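Local coordinates for uncharacterized oxidoreductase yvaA (Bacillus subtilis subsp. subtilis, PDB 3GDO), which catalyses the reversible NADPH-dependent reduction of scyllo-inosose to scyllo-inositol and cannot use NADH instead, at residues G14-G17 with S18-G22; A336-S339 with S340-R344. All blocks are in the same frame, centred on the assembly; numbering follows the deposited sequence.

Interaction 1. Residues G14-G17 with S18-G22; sequences GLSG and SVFHG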
# COMPACT_ATOMS: atom_id res chain seq x y z
N GLY B 14 -23.03 -6.55 -26.65
CA GLY B 14 -21.93 -5.57 -26.58
C GLY B 14 -20.62 -6.27 -26.28
O GLY B 14 -20.37 -7.42 -26.70
N LEU B 15 -19.76 -5.56 -25.56
CA LEU B 15 -18.44 -6.06 -25.18
C LEU B 15 -18.48 -7.39 -24.36
O LEU B 15 -17.77 -8.33 -24.69
CB LEU B 15 -17.71 -4.96 -24.38
CG LEU B 15 -16.29 -5.27 -23.88
CD1 LEU B 15 -15.30 -5.43 -25.04
CD2 LEU B 15 -15.83 -4.18 -22.89
N SER B 16 -19.27 -7.44 -23.28
CA SER B 16 -19.35 -8.67 -22.46
C SER B 16 -19.86 -9.82 -23.27
O SER B 16 -19.26 -10.87 -23.26
CB SER B 16 -20.27 -8.54 -21.26
OG SER B 16 -19.96 -7.36 -20.58
N GLY B 17 -20.97 -9.62 -23.99
CA GLY B 17 -21.60 -10.73 -24.71
C GLY B 17 -20.73 -11.31 -25.80
O GLY B 17 -20.48 -12.53 -25.85
N SER B 18 -20.22 -10.42 -26.66
CA SER B 18 -19.47 -10.80 -27.88
C SER B 18 -18.00 -11.10 -27.65
O SER B 18 -17.37 -11.78 -28.47
CB SER B 18 -19.55 -9.67 -28.91
OG SER B 18 -18.87 -8.51 -28.42
N VAL B 19 -17.43 -10.56 -26.58
CA VAL B 19 -15.99 -10.74 -26.36
C VAL B 19 -15.71 -11.60 -25.13
O VAL B 19 -14.87 -12.49 -25.18
CB VAL B 19 -15.23 -9.37 -26.26
CG1 VAL B 19 -13.74 -9.59 -26.01
CG2 VAL B 19 -15.42 -8.53 -27.55
N PHE B 20 -16.38 -11.33 -24.03
CA PHE B 20 -16.03 -12.03 -22.75
C PHE B 20 -16.77 -13.37 -22.50
O PHE B 20 -16.26 -14.22 -21.78
CB PHE B 20 -16.12 -11.10 -21.53
CG PHE B 20 -15.27 -9.81 -21.65
CD1 PHE B 20 -13.99 -9.84 -22.23
CD2 PHE B 20 -15.75 -8.59 -21.18
CE1 PHE B 20 -13.20 -8.66 -22.36
CE2 PHE B 20 -14.99 -7.40 -21.30
CZ PHE B 20 -13.71 -7.43 -21.89
N HIS B 21 -17.95 -13.56 -23.11
CA HIS B 21 -18.75 -14.76 -22.83
C HIS B 21 -18.88 -15.67 -24.03
O HIS B 21 -18.56 -16.87 -23.96
CB HIS B 21 -20.12 -14.37 -22.25
CG HIS B 21 -20.04 -13.79 -20.88
ND1 HIS B 21 -20.12 -14.56 -19.73
CD2 HIS B 21 -19.85 -12.51 -20.46
CE1 HIS B 21 -20.03 -13.77 -18.67
NE2 HIS B 21 -19.84 -12.52 -19.08
N GLY B 22 -19.36 -15.09 -25.12
CA GLY B 22 -19.57 -15.78 -26.38
C GLY B 22 -18.45 -16.68 -26.82
O GLY B 22 -18.69 -17.86 -27.05
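Ser18 grips Gly14 O twice: its amide N lies 3.0 Å from that oxygen, and its OG closes in to a short 2.5 Å on the opposite face of the carbonyl plane. With chi1 at 66°, between backbone N and carbonyl carbon, OG turns back on Gly14. At Val19 the amide N bonds Leu15 O, while CG2 meets Leu15 CD1 at 4.0 Å. Phe20 CG is anti to its own carbonyl carbon (chi1 -56°), which carries the ring back over the first turn, one face over Leu15 O and CE2 3.6 Å from Leu15 CG. Cut back to an alanine, this position would probably leave CG and CD2 of Leu15 without the ring they pack against and open a gap over Leu15 O. Phe20 N is shared weakly between Leu15 O and Ser16 O. His21 sets its ring edge against Ser16 O, with CD2 at 3.3 Å, while Tyr306 and Glu95 bind its two ring nitrogens. Gly22 N reaches Gly17 O at 2.9 Å, five residues back, where the turn widens to pi-type. Gly14 occupies the N-cap position of helix 15-26, and with Gly17 it fits the glycine-rich strand-turn-helix of a Rossmann beta-alpha-beta unit, consistent with NADP(H) binding.

Interaction 2. Residues A336-S339 with S340-R344; sequences AMES and SKEKR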
# COMPACT_ATOMS: atom_id res chain seq x y z
N ALA B 336 -17.53 0.07 2.69
CA ALA B 336 -16.45 0.99 2.25
C ALA B 336 -16.99 2.39 1.96
O ALA B 336 -16.38 3.38 2.37
CB ALA B 336 -15.76 0.46 0.98
N MET B 337 -18.12 2.46 1.25
CA MET B 337 -18.70 3.76 0.87
C MET B 337 -19.15 4.50 2.11
O MET B 337 -18.93 5.71 2.28
CB MET B 337 -19.84 3.57 -0.13
CG MET B 337 -19.37 2.89 -1.46
SD MET B 337 -20.67 2.48 -2.71
CE MET B 337 -21.27 4.11 -3.06
N GLU B 338 -19.74 3.72 3.02
CA GLU B 338 -20.22 4.22 4.30
C GLU B 338 -19.04 4.64 5.21
O GLU B 338 -19.07 5.73 5.84
CB GLU B 338 -21.12 3.16 4.95
CG GLU B 338 -21.86 3.59 6.20
CD GLU B 338 -22.95 4.61 5.92
OE1 GLU B 338 -23.35 4.78 4.74
OE2 GLU B 338 -23.44 5.22 6.90
N SER B 339 -17.98 3.83 5.23
CA SER B 339 -16.76 4.19 5.96
C SER B 339 -16.22 5.54 5.48
O SER B 339 -15.93 6.44 6.28
CB SER B 339 -15.69 3.10 5.82
OG SER B 339 -14.44 3.55 6.37
N SER B 340 -16.15 5.69 4.16
CA SER B 340 -15.64 6.89 3.52
C SER B 340 -16.51 8.10 3.82
O SER B 340 -16.02 9.15 4.22
CB SER B 340 -15.56 6.68 2.00
OG SER B 340 -14.78 7.68 1.43
N LYS B 341 -17.81 7.92 3.68
CA LYS B 341 -18.76 8.99 3.98
C LYS B 341 -18.79 9.40 5.45
O LYS B 341 -18.77 10.59 5.76
CB LYS B 341 -20.16 8.59 3.49
CG LYS B 341 -21.18 9.77 3.36
CD LYS B 341 -22.32 9.37 2.36
CE LYS B 341 -23.31 10.51 2.09
NZ LYS B 341 -23.86 11.03 3.38
N GLU B 342 -18.80 8.43 6.36
CA GLU B 342 -18.87 8.78 7.79
C GLU B 342 -17.49 9.01 8.43
O GLU B 342 -17.40 9.35 9.62
CB GLU B 342 -19.62 7.69 8.58
CG GLU B 342 -21.09 7.52 8.20
CD GLU B 342 -21.89 8.83 8.18
OE1 GLU B 342 -21.81 9.64 9.14
OE2 GLU B 342 -22.65 9.04 7.20
N LYS B 343 -16.43 8.77 7.65
CA LYS B 343 -15.08 8.92 8.14
C LYS B 343 -14.81 8.09 9.36
O LYS B 343 -14.19 8.58 10.30
CB LYS B 343 -14.81 10.36 8.54
CG LYS B 343 -15.03 11.40 7.48
CD LYS B 343 -13.91 11.35 6.51
CE LYS B 343 -13.93 12.56 5.56
NZ LYS B 343 -13.04 12.19 4.41
N ARG B 344 -15.23 6.84 9.36
CA ARG B 344 -14.97 5.98 10.50
C ARG B 344 -14.92 4.55 10.05
O ARG B 344 -15.35 4.22 8.93
CB ARG B 344 -16.06 6.16 11.60
CG ARG B 344 -17.51 5.71 11.20
CD ARG B 344 -18.56 5.86 12.37
NE ARG B 344 -19.86 5.29 11.99
CZ ARG B 344 -20.18 4.00 12.10
NH1 ARG B 344 -19.32 3.10 12.60
NH2 ARG B 344 -21.37 3.58 11.69
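Ser339 OG donates to Arg344 O at 2.8 Å, approaching from above that carbonyl's plane, 38° out of it. The hydroxyl is turned anti to the backbone N of Ser339, chi1 171°, which swings it past the helix end toward the chain that follows. Ser339 CA adds a C-H...O contact to the same oxygen. In the reverse direction Arg344 N bonds Ser339 O at 3.2 Å, in the carbonyl plane and on a lone pair, so main chain and side chain of one serine both tie down Arg344. On another flank of the helix Glu338 and Glu342 run side by side and point the same way, with OE2 of Glu338 3.5 Å from CG of Glu342. Their OE2 atoms are 3.9 Å apart and the carboxylate planes 25° apart, a pairing of like charges that probably raises the proton affinity of one or both. The guanidinium of Arg344 may ease this, Arg344 NH2 lying 5.5 Å from Glu338 OE2 without touching it.

The helix ends here in a Schellman motif: Lys343 takes positive phi, Arg344 N makes the long bond back to Ser339 O, and Lys343 N makes a weak one to Ser340 O. Before it, regular turns run on, with Ser340 N to Ala336 O, Lys341 N to Met337 O and Glu342 N to Glu338 O all at 2.8-2.9 Å.

Further out, strand 195-201 fixes this end of the helix. Ser339 OG also bonds Ala198 N, Ser340 OG bonds Val200 N, and Ala336 packs on Val196, Ala198 and Leu175 of helix 174-190. Beyond the cap, the backbone of Lys343 hydrogen-bonds to the second subunit, and Lys343 packs on Thr345 of that subunit.

Both contacts are local and lie along single helices, but at opposite ends of their helices: interaction 1 opens helix 15-26 in the Rossmann domain, interaction 2 closes helix 323-342 in the C-terminal alpha/beta domain. Their centres are about 34 Å apart, on opposite sides of the chain's centre, and they share no element. In 14-22, small glycines and an aromatic-aliphatic pair accompany a buried histidine. In 336-344 the buried part is an alanine and a serine set against the beta-sheet, while the rest is mainly charged and exposed. Interaction 2 also borders the second subunit, whereas no other chain of the assembly touches interaction 1.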